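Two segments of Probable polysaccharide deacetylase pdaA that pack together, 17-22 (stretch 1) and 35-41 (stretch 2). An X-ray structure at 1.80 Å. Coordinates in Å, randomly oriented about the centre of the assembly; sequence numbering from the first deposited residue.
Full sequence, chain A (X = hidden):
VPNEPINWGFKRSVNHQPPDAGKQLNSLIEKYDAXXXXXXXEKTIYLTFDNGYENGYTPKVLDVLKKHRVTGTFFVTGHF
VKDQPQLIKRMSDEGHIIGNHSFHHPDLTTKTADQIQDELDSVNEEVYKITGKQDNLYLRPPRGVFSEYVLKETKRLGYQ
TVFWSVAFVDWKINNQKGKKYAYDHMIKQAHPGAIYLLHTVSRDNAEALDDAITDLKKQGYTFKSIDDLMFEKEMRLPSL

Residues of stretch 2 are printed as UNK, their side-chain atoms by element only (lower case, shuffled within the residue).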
ATOM      1  N   GLN A  17       4.516   4.434  18.997  1.00 15.68           N
ATOM      2  CA  GLN A  17       4.814   3.028  19.198  1.00 17.26           C
ATOM      3  C   GLN A  17       4.048   2.226  18.159  1.00 16.30           C
ATOM      4  O   GLN A  17       2.929   2.574  17.794  1.00 13.91           O
ATOM      5  CB  GLN A  17       4.404   2.587  20.604  1.00 18.35           C
ATOM      6  CG  GLN A  17       5.249   3.190  21.713  1.00 17.68           C
ATOM      7  CD  GLN A  17       6.737   2.978  21.489  1.00 20.10           C
ATOM      8  OE1 GLN A  17       7.170   1.888  21.122  1.00 19.36           O
ATOM      9  NE2 GLN A  17       7.528   4.018  21.727  1.00 20.59           N
ATOM     10  N   PRO A  18       4.653   1.149  17.652  1.00 17.77           N
ATOM     11  CA  PRO A  18       3.980   0.320  16.651  1.00 17.56           C
ATOM     12  C   PRO A  18       2.655  -0.210  17.191  1.00 17.82           C
ATOM     13  O   PRO A  18       2.579  -0.651  18.335  1.00 19.87           O
ATOM     14  CB  PRO A  18       4.986  -0.802  16.408  1.00 18.88           C
ATOM     15  CG  PRO A  18       6.305  -0.123  16.630  1.00 18.64           C
ATOM     16  CD  PRO A  18       6.038   0.699  17.870  1.00 18.84           C
ATOM     17  N   PRO A  19       1.588  -0.147  16.383  1.00 17.17           N
ATOM     18  CA  PRO A  19       0.285  -0.646  16.826  1.00 17.47           C
ATOM     19  C   PRO A  19       0.289  -2.169  16.725  1.00 18.70           C
ATOM     20  O   PRO A  19       1.205  -2.746  16.137  1.00 17.05           O
ATOM     21  CB  PRO A  19      -0.679   0.005  15.840  1.00 18.69           C
ATOM     22  CG  PRO A  19       0.129   0.039  14.576  1.00 17.25           C
ATOM     23  CD  PRO A  19       1.482   0.507  15.065  1.00 16.16           C
ATOM     24  N   ASP A  20      -0.717  -2.815  17.304  1.00 19.49           N
ATOM     25  CA  ASP A  20      -0.813  -4.271  17.251  1.00 21.02           C
ATOM     26  C   ASP A  20      -2.248  -4.683  16.963  1.00 21.95           C
ATOM     27  O   ASP A  20      -3.179  -4.233  17.631  1.00 22.34           O
ATOM     28  CB  ASP A  20      -0.343  -4.887  18.571  1.00 22.88           C
ATOM     29  CG  ASP A  20      -0.333  -6.407  18.531  1.00 24.07           C
ATOM     30  OD1 ASP A  20      -1.400  -7.022  18.709  1.00 26.56           O
ATOM     31  OD2 ASP A  20       0.745  -6.986  18.303  1.00 28.09           O
ATOM     32  N   ALA A  21      -2.422  -5.541  15.961  1.00 22.54           N
ATOM     33  CA  ALA A  21      -3.749  -6.000  15.561  1.00 24.04           C
ATOM     34  C   ALA A  21      -4.316  -7.121  16.431  1.00 24.86           C
ATOM     35  O   ALA A  21      -5.431  -7.589  16.196  1.00 26.13           O
ATOM     36  CB  ALA A  21      -3.722  -6.443  14.101  1.00 24.07           C
ATOM     37  N   GLY A  22      -3.554  -7.552  17.430  1.00 24.66           N
ATOM     38  CA  GLY A  22      -4.025  -8.613  18.307  1.00 25.89           C
ATOM     39  C   GLY A  22      -3.467  -9.981  17.960  1.00 26.71           C
ATOM     40  O   GLY A  22      -3.013 -10.211  16.839  1.00 25.79           O
ATOM     41  N   UNK A  35       1.771  -9.299   6.203  1.00 16.55           N
ATOM     42  CA  UNK A  35       2.292  -8.421   7.250  1.00 16.11           C
ATOM     43  C   UNK A  35       1.715  -7.020   7.165  1.00 15.12           C
ATOM     44  O   UNK A  35       1.123  -6.643   6.153  1.00 11.96           O
ATOM     45  c   UNK A  35       5.241  -7.178   3.291  1.00 21.95           C
ATOM     46  c   UNK A  35       4.732  -8.899   4.900  1.00 20.85           C
ATOM     47  c   UNK A  35       3.824  -8.358   7.174  1.00 18.04           C
ATOM     48  c   UNK A  35       4.346  -7.942   5.831  1.00 19.62           C
ATOM     49  c   UNK A  35       4.417  -6.596   5.478  1.00 20.92           C
ATOM     50  c   UNK A  35       5.178  -8.527   3.634  1.00 21.14           C
ATOM     51  c   UNK A  35       4.862  -6.211   4.216  1.00 20.16           C
ATOM     52  N   UNK A  36       1.875  -6.253   8.239  1.00 14.35           N
ATOM     53  CA  UNK A  36       1.381  -4.880   8.266  1.00 13.41           C
ATOM     54  C   UNK A  36       2.438  -3.939   8.820  1.00 12.15           C
ATOM     55  O   UNK A  36       2.239  -2.728   8.878  1.00 13.02           O
ATOM     56  o   UNK A  36       0.068  -6.477  14.517  1.00 17.41           O
ATOM     57  c   UNK A  36       0.196  -5.236  10.533  1.00 14.97           C
ATOM     58  c   UNK A  36       0.301  -4.314  11.575  1.00 16.48           C
ATOM     59  c   UNK A  36       0.274  -4.726  12.911  1.00 15.98           C
ATOM     60  c   UNK A  36       0.143  -6.071  13.206  1.00 17.98           C
ATOM     61  c   UNK A  36       0.053  -7.010  12.185  1.00 15.48           C
ATOM     62  c   UNK A  36       0.102  -4.771   9.094  1.00 14.70           C
ATOM     63  c   UNK A  36       0.081  -6.586  10.857  1.00 15.75           C
ATOM     64  N   UNK A  37       3.570  -4.515   9.215  1.00 12.13           N
ATOM     65  CA  UNK A  37       4.692  -3.755   9.742  1.00 11.10           C
ATOM     66  C   UNK A  37       5.996  -4.280   9.157  1.00 12.78           C
ATOM     67  O   UNK A  37       6.086  -5.440   8.754  1.00 12.56           O
ATOM     68  c   UNK A  37       3.727  -3.104  12.099  1.00 12.83           C
ATOM     69  c   UNK A  37       4.058  -1.617  12.093  1.00 14.41           C
ATOM     70  c   UNK A  37       4.757  -3.870  11.268  1.00 12.09           C
ATOM     71  c   UNK A  37       3.709  -3.650  13.519  1.00 13.73           C
ATOM     72  N   UNK A  38       7.003  -3.409   9.127  1.00 11.72           N
ATOM     73  CA  UNK A  38       8.314  -3.780   8.633  1.00 12.64           C
ATOM     74  C   UNK A  38       9.201  -3.986   9.847  1.00 15.31           C
ATOM     75  O   UNK A  38       8.742  -4.521  10.858  1.00 15.52           O
ATOM     76  N   UNK A  39      10.456  -3.550   9.770  1.00 16.12           N
ATOM     77  CA  UNK A  39      11.388  -3.710  10.887  1.00 17.34           C
ATOM     78  C   UNK A  39      11.164  -2.648  11.966  1.00 16.41           C
ATOM     79  O   UNK A  39      11.579  -1.500  11.817  1.00 16.52           O
ATOM     80  c   UNK A  39      13.847  -4.032  11.444  1.00 20.99           C
ATOM     81  n   UNK A  39      15.094  -4.217  11.023  1.00 23.11           N
ATOM     82  c   UNK A  39      12.832  -3.628  10.384  1.00 19.05           C
ATOM     83  o   UNK A  39      13.516  -4.168  12.624  1.00 19.00           O
ATOM     84  N   UNK A  40      10.521  -3.043  13.059  1.00 15.92           N
ATOM     85  CA  UNK A  40      10.232  -2.121  14.156  1.00 17.90           C
ATOM     86  C   UNK A  40      11.434  -1.843  15.057  1.00 17.71           C
ATOM     87  O   UNK A  40      11.318  -1.114  16.038  1.00 15.64           O
ATOM     88  c   UNK A  40       7.837  -2.898  14.174  1.00 16.43           C
ATOM     89  c   UNK A  40       9.082  -2.657  15.028  1.00 18.36           C
ATOM     90  o   UNK A  40       9.480  -3.891  15.636  1.00 18.48           O
ATOM     91  N   UNK A  41      12.584  -2.422  14.721  1.00 18.25           N
ATOM     92  CA  UNK A  41      13.798  -2.231  15.514  1.00 19.91           C
ATOM     93  C   UNK A  41      14.669  -1.080  15.008  1.00 20.29           C
ATOM     94  O   UNK A  41      15.766  -0.845  15.518  1.00 20.42           O
ATOM     95  c   UNK A  41      14.688  -5.991  16.015  1.00 23.85           C
ATOM     96  c   UNK A  41      14.613  -3.525  15.538  1.00 20.37           C
ATOM     97  c   UNK A  41      13.879  -4.708  16.149  1.00 20.82           C
ATOM     98  n   UNK A  41      14.556  -8.487  16.105  1.00 26.31           N
ATOM     99  c   UNK A  41      13.889  -7.205  16.476  1.00 24.81           C
TER

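Position 35 carries seven side-chain carbons, one leading into a ring of six, with no heteroatom. That is Phe 35. Its side chain is out of reach of stretch 1 and is buried, as suits a wholly apolar ring, so its packing lies elsewhere in the structure.

Position 36 also has one carbon leading to a six-carbon ring, but this ring bears an oxygen at its far end, and that oxygen reaches the backbone of stretch 1. The residue is Tyr 36. Its CA-to-CB bond points toward stretch 1, and with chi1 at 57° (p) the length of the ring carries the hydroxyl across the gap, which measures 9.0 Å from Tyr 36 CA to Ala 21 CA. Ala 21 N donates a hydrogen bond to Tyr 36 OH, 3.0 Å long and almost straight at 176°. Pro 19 O lies at the ring edge, 3.9 Å from Tyr 36 CE2, while Ala 21 CB packs 4.0 Å from Tyr 36 CZ. A tyrosine suits this place because it combines a ring for burial with a polar tip for a backbone amide.

Position 37 has four carbons, forked at the second, and its forked end meets both prolines of stretch 1. This is Leu 37: CD1 lies 4.3 Å from Pro 18 CB and CD2 4.5 Å from Pro 19 CD. A branched, apolar side chain fits these hydrocarbon rings without leaving a polar group unpaired.

Position 38 has no side-chain atoms and is therefore Gly 38; it makes no contact with stretch 1.

Position 39 has two carbons, the second carrying an oxygen and a nitrogen, which identifies Asn 39. Out of reach of stretch 1, it steadies its own segment: the backbone N of position 41 donates to Asn 39 OD1 at 2.9 Å.

Position 40 has a carbon bearing one oxygen and one carbon, and the terminal carbon packs against the ring of Pro 18. This is Thr 40: its methyl, CG2, lies 4.0 Å from Pro 18 CG, while the hydroxyl suits an exposed site.

Position 41 shows four carbons in a row ending in nitrogen: Lys 41, extended, exposed and clear of stretch 1.

The contact thus joins two irregular segments, burying 245 Å² in all. Leu 37 and Thr 40 pack against proline rings, and Tyr 36 adds the one hydrogen bond between the stretches. Nearby, Gly 22 N donates to Asp 20 OD1 at 2.6 Å, a bond within stretch 1 that ties together the residues flanking Ala 21, whose amide Tyr 36 accepts.

Stretch 2 (35-41) FYLGNTK
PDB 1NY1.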